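Local coordinates for protein BONZAI 1 (Arabidopsis thaliana, PDB 6KXT), which binds phospholipids in a calcium-dependent manner and restrains cell death and defense responses, this chain being its second C2 domain (C2B), at residues V74-C85 with I97-E108. Numbering follows the deposited sequence.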
loop_
_atom_site.group_PDB
_atom_site.type_symbol
_atom_site.label_atom_id
_atom_site.label_comp_id
_atom_site.label_asym_id
_atom_site.label_seq_id
_atom_site.Cartn_x
_atom_site.Cartn_y
_atom_site.Cartn_z
ATOM N N VAL A 74 -10.433 -3.920 5.235
ATOM C CA VAL A 74 -9.434 -4.915 4.793
ATOM C C VAL A 74 -9.969 -6.339 4.863
ATOM O O VAL A 74 -9.301 -7.223 4.284
ATOM C CB VAL A 74 -8.100 -4.766 5.575
ATOM C CG1 VAL A 74 -7.482 -3.388 5.391
ATOM C CG2 VAL A 74 -8.251 -5.086 7.053
ATOM N N GLY A 75 -11.098 -6.555 5.552
ATOM C CA GLY A 75 -11.716 -7.879 5.771
ATOM C C GLY A 75 -11.297 -8.433 7.111
ATOM O O GLY A 75 -12.151 -8.619 8.003
ATOM N N SER A 76 -9.989 -8.615 7.314
ATOM C CA SER A 76 -9.441 -9.040 8.621
ATOM C C SER A 76 -7.963 -8.704 8.611
ATOM O O SER A 76 -7.444 -8.410 7.509
ATOM C CB SER A 76 -9.613 -10.527 8.847
ATOM O OG SER A 76 -8.765 -11.271 7.989
ATOM N N LYS A 77 -7.335 -8.726 9.771
ATOM C CA LYS A 77 -5.897 -8.385 9.895
ATOM C C LYS A 77 -5.043 -9.347 9.061
ATOM O O LYS A 77 -4.024 -8.934 8.500
ATOM C CB LYS A 77 -5.514 -8.412 11.368
ATOM C CG LYS A 77 -4.091 -7.931 11.595
ATOM C CD LYS A 77 -3.736 -7.749 13.052
ATOM C CE LYS A 77 -2.254 -7.492 13.160
ATOM N NZ LYS A 77 -1.820 -7.159 14.532
ATOM N N ASP A 78 -5.480 -10.563 8.822
ATOM C CA ASP A 78 -4.693 -11.562 8.064
ATOM C C ASP A 78 -5.061 -11.612 6.574
ATOM O O ASP A 78 -4.427 -12.366 5.868
ATOM C CB ASP A 78 -4.930 -12.945 8.656
ATOM C CG ASP A 78 -4.235 -13.163 9.996
ATOM O OD1 ASP A 78 -3.187 -12.540 10.270
ATOM O OD2 ASP A 78 -4.749 -13.966 10.781
ATOM N N SER A 79 -6.031 -10.823 6.129
ATOM C CA SER A 79 -6.497 -10.853 4.720
ATOM C C SER A 79 -5.503 -10.064 3.866
ATOM O O SER A 79 -5.343 -8.865 4.091
ATOM C CB SER A 79 -7.868 -10.251 4.554
ATOM O OG SER A 79 -8.846 -10.998 5.311
ATOM N N PRO A 80 -4.977 -10.650 2.781
ATOM C CA PRO A 80 -4.165 -9.847 1.876
ATOM C C PRO A 80 -4.994 -8.698 1.310
ATOM O O PRO A 80 -6.171 -8.860 0.991
ATOM C CB PRO A 80 -3.779 -10.822 0.763
ATOM C CG PRO A 80 -3.867 -12.195 1.428
ATOM C CD PRO A 80 -4.969 -12.076 2.446
ATOM N N VAL A 81 -4.357 -7.537 1.184
ATOM C CA VAL A 81 -4.882 -6.400 0.403
ATOM C C VAL A 81 -3.840 -6.075 -0.675
ATOM O O VAL A 81 -2.724 -6.576 -0.640
ATOM C CB VAL A 81 -5.200 -5.156 1.240
ATOM C CG1 VAL A 81 -6.245 -5.486 2.302
ATOM C CG2 VAL A 81 -3.959 -4.566 1.895
ATOM N N ILE A 82 -4.252 -5.327 -1.670
ATOM C CA ILE A 82 -3.347 -4.810 -2.715
ATOM C C ILE A 82 -2.936 -3.416 -2.337
ATOM O O ILE A 82 -3.780 -2.581 -1.946
ATOM C CB ILE A 82 -3.995 -4.797 -4.106
ATOM C CG1 ILE A 82 -4.532 -6.168 -4.483
ATOM C CG2 ILE A 82 -2.974 -4.293 -5.080
ATOM C CD1 ILE A 82 -3.500 -7.156 -4.481
ATOM N N ILE A 83 -1.638 -3.122 -2.503
ATOM C CA ILE A 83 -1.096 -1.751 -2.285
ATOM C C ILE A 83 -0.384 -1.396 -3.558
ATOM O O ILE A 83 0.546 -2.094 -3.930
ATOM C CB ILE A 83 -0.184 -1.650 -1.055
ATOM C CG1 ILE A 83 -0.914 -2.173 0.183
ATOM C CG2 ILE A 83 0.260 -0.212 -0.859
ATOM C CD1 ILE A 83 0.005 -2.664 1.282
ATOM N N GLU A 84 -0.875 -0.407 -4.280
ATOM C CA GLU A 84 -0.242 -0.015 -5.551
ATOM C C GLU A 84 0.207 1.424 -5.465
ATOM O O GLU A 84 -0.531 2.318 -5.003
ATOM C CB GLU A 84 -1.209 -0.157 -6.720
ATOM C CG GLU A 84 -1.653 -1.567 -6.896
ATOM C CD GLU A 84 -1.956 -1.934 -8.331
ATOM O OE1 GLU A 84 -2.956 -1.396 -8.883
ATOM O OE2 GLU A 84 -1.218 -2.828 -8.820
ATOM N N CYS A 85 1.421 1.658 -5.949
ATOM C CA CYS A 85 1.969 3.011 -6.123
ATOM C C CYS A 85 1.727 3.411 -7.600
ATOM O O CYS A 85 2.036 2.621 -8.487
ATOM C CB CYS A 85 3.438 3.004 -5.749
ATOM S SG CYS A 85 4.161 4.662 -5.856
ATOM N N ILE A 97 3.280 2.376 -11.026
ATOM C CA ILE A 97 4.699 2.330 -10.607
ATOM C C ILE A 97 5.017 0.956 -10.020
ATOM O O ILE A 97 6.075 0.423 -10.361
ATOM C CB ILE A 97 5.004 3.501 -9.659
ATOM C CG1 ILE A 97 4.814 4.898 -10.315
ATOM C CG2 ILE A 97 6.378 3.302 -9.040
ATOM C CD1 ILE A 97 4.839 6.059 -9.330
ATOM N N GLY A 98 4.150 0.383 -9.185
ATOM C CA GLY A 98 4.472 -0.926 -8.591
ATOM C C GLY A 98 3.343 -1.418 -7.709
ATOM O O GLY A 98 2.527 -0.610 -7.274
ATOM N N LYS A 99 3.322 -2.733 -7.508
ATOM C CA LYS A 99 2.286 -3.431 -6.737
ATOM C C LYS A 99 2.950 -4.267 -5.652
ATOM O O LYS A 99 4.004 -4.913 -5.849
ATOM C CB LYS A 99 1.580 -4.391 -7.712
ATOM C CG LYS A 99 0.474 -5.209 -7.127
ATOM C CD LYS A 99 -0.192 -6.035 -8.210
ATOM C CE LYS A 99 -1.441 -6.642 -7.615
ATOM N NZ LYS A 99 -2.051 -7.578 -8.562
ATOM N N VAL A 100 2.262 -4.319 -4.522
ATOM C CA VAL A 100 2.512 -5.250 -3.391
ATOM C C VAL A 100 1.184 -5.913 -2.989
ATOM O O VAL A 100 0.138 -5.273 -3.129
ATOM C CB VAL A 100 3.142 -4.405 -2.262
ATOM C CG1 VAL A 100 2.979 -5.004 -0.883
ATOM C CG2 VAL A 100 4.605 -4.071 -2.618
ATOM N N GLN A 101 1.253 -7.146 -2.571
ATOM C CA GLN A 101 0.108 -7.874 -1.996
ATOM C C GLN A 101 0.503 -8.349 -0.605
ATOM O O GLN A 101 1.358 -9.231 -0.485
ATOM C CB GLN A 101 -0.362 -8.974 -2.934
ATOM C CG GLN A 101 -1.498 -9.776 -2.296
ATOM C CD GLN A 101 -2.060 -10.861 -3.182
ATOM O OE1 GLN A 101 -2.098 -10.729 -4.397
ATOM N NE2 GLN A 101 -2.517 -11.927 -2.556
ATOM N N LYS A 102 -0.080 -7.740 0.420
ATOM C CA LYS A 102 0.305 -7.964 1.830
ATOM C C LYS A 102 -0.939 -7.786 2.687
ATOM O O LYS A 102 -1.738 -6.909 2.409
ATOM C CB LYS A 102 1.328 -6.919 2.288
ATOM C CG LYS A 102 2.729 -7.066 1.722
ATOM C CD LYS A 102 3.563 -8.015 2.552
ATOM C CE LYS A 102 4.721 -8.620 1.802
ATOM N NZ LYS A 102 4.275 -9.629 0.818
ATOM N N SER A 103 -1.043 -8.505 3.790
ATOM C CA SER A 103 -2.074 -8.258 4.807
ATOM C C SER A 103 -1.601 -7.212 5.797
ATOM O O SER A 103 -0.411 -6.864 5.828
ATOM C CB SER A 103 -2.391 -9.498 5.591
ATOM O OG SER A 103 -1.242 -9.934 6.318
ATOM N N LEU A 104 -2.479 -6.707 6.633
ATOM C CA LEU A 104 -2.057 -5.794 7.716
ATOM C C LEU A 104 -1.057 -6.530 8.606
ATOM O O LEU A 104 -0.099 -5.876 9.097
ATOM C CB LEU A 104 -3.271 -5.293 8.501
ATOM C CG LEU A 104 -4.230 -4.308 7.836
ATOM C CD1 LEU A 104 -5.240 -3.748 8.839
ATOM C CD2 LEU A 104 -3.493 -3.197 7.135
ATOM N N SER A 105 -1.296 -7.814 8.913
ATOM C CA SER A 105 -0.370 -8.603 9.758
ATOM C C SER A 105 1.025 -8.550 9.123
ATOM O O SER A 105 2.063 -8.400 9.823
ATOM C CB SER A 105 -0.919 -10.016 9.911
ATOM O OG SER A 105 -0.029 -10.751 10.706
ATOM N N ASP A 106 1.107 -8.713 7.822
ATOM C CA ASP A 106 2.388 -8.677 7.080
ATOM C C ASP A 106 3.015 -7.285 7.147
ATOM O O ASP A 106 4.237 -7.163 7.419
ATOM C CB ASP A 106 2.141 -8.989 5.604
ATOM C CG ASP A 106 1.693 -10.391 5.257
ATOM O OD1 ASP A 106 1.934 -11.310 6.056
ATOM O OD2 ASP A 106 1.101 -10.544 4.138
ATOM N N LEU A 107 2.226 -6.241 6.997
ATOM C CA LEU A 107 2.773 -4.869 7.083
ATOM C C LEU A 107 3.347 -4.637 8.478
ATOM O O LEU A 107 4.365 -3.970 8.609
ATOM C CB LEU A 107 1.672 -3.869 6.757
ATOM C CG LEU A 107 1.141 -3.932 5.308
ATOM C CD1 LEU A 107 0.084 -2.861 5.125
ATOM C CD2 LEU A 107 2.251 -3.804 4.254
ATOM N N GLU A 108 2.705 -5.141 9.529
ATOM C CA GLU A 108 3.239 -4.988 10.896
ATOM C C GLU A 108 4.583 -5.711 10.988
ATOM O O GLU A 108 5.494 -5.151 11.608
ATOM C CB GLU A 108 2.218 -5.537 11.869
ATOM C CG GLU A 108 2.612 -5.365 13.317
ATOM C CD GLU A 108 1.529 -5.814 14.305
ATOM O OE1 GLU A 108 0.789 -6.704 13.987
ATOM O OE2 GLU A 108 1.494 -5.224 15.379
HETATM O O HOH W 1 -5.299 -7.076 6.108
HETATM O O HOH W 2 -1.504 -12.489 6.806
#
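K77 runs out along the first turn of helix 104-113 to meet E108. Its CG lies anti to the backbone N (chi1 -174°), and the extended chain passes alongside S105 and crosses the E108 side chain at about a right angle, bringing NZ into a salt bridge with E108 OE1 at 2.7 Å, on the syn side but tilted from the carboxylate plane. The backbone of K77 grips the same turn, its O accepting from S105 N at 3.0 Å, while a water accepts from L104 N and lies within bonding distance of S76 O and S79 O. S103 and D106 close the helix start as a capping box: D106 N donates to S103 OG (3.0 Å) and S103 N to D106 OD2. Inward, the L104 side chain crosses V74 at nearly a right angle, CD1 resting 3.7 Å from V74 CG2. I83 and L107 instead meet tip to tip through their CD1 atoms, 3.8 Å apart. On the other face of the hairpin, I82 CD1 touches K99 CE and Q101 OE1, crossing both extended side chains at a slant. I97 and G98 both face C85 in a classic beta bulge, and C85 O takes I97 N (2.8 Å) and G98 N (3.2 Å) from one face of its plane. Strands 81-87 and 95-102 form an antiparallel hairpin in the four-stranded sheet of the C2 sandwich, 95-102 outermost and 34-40 flanking 81-87; I83 and L107 pack on strand 133-143 of the facing sheet, and K77 also bridges to E142.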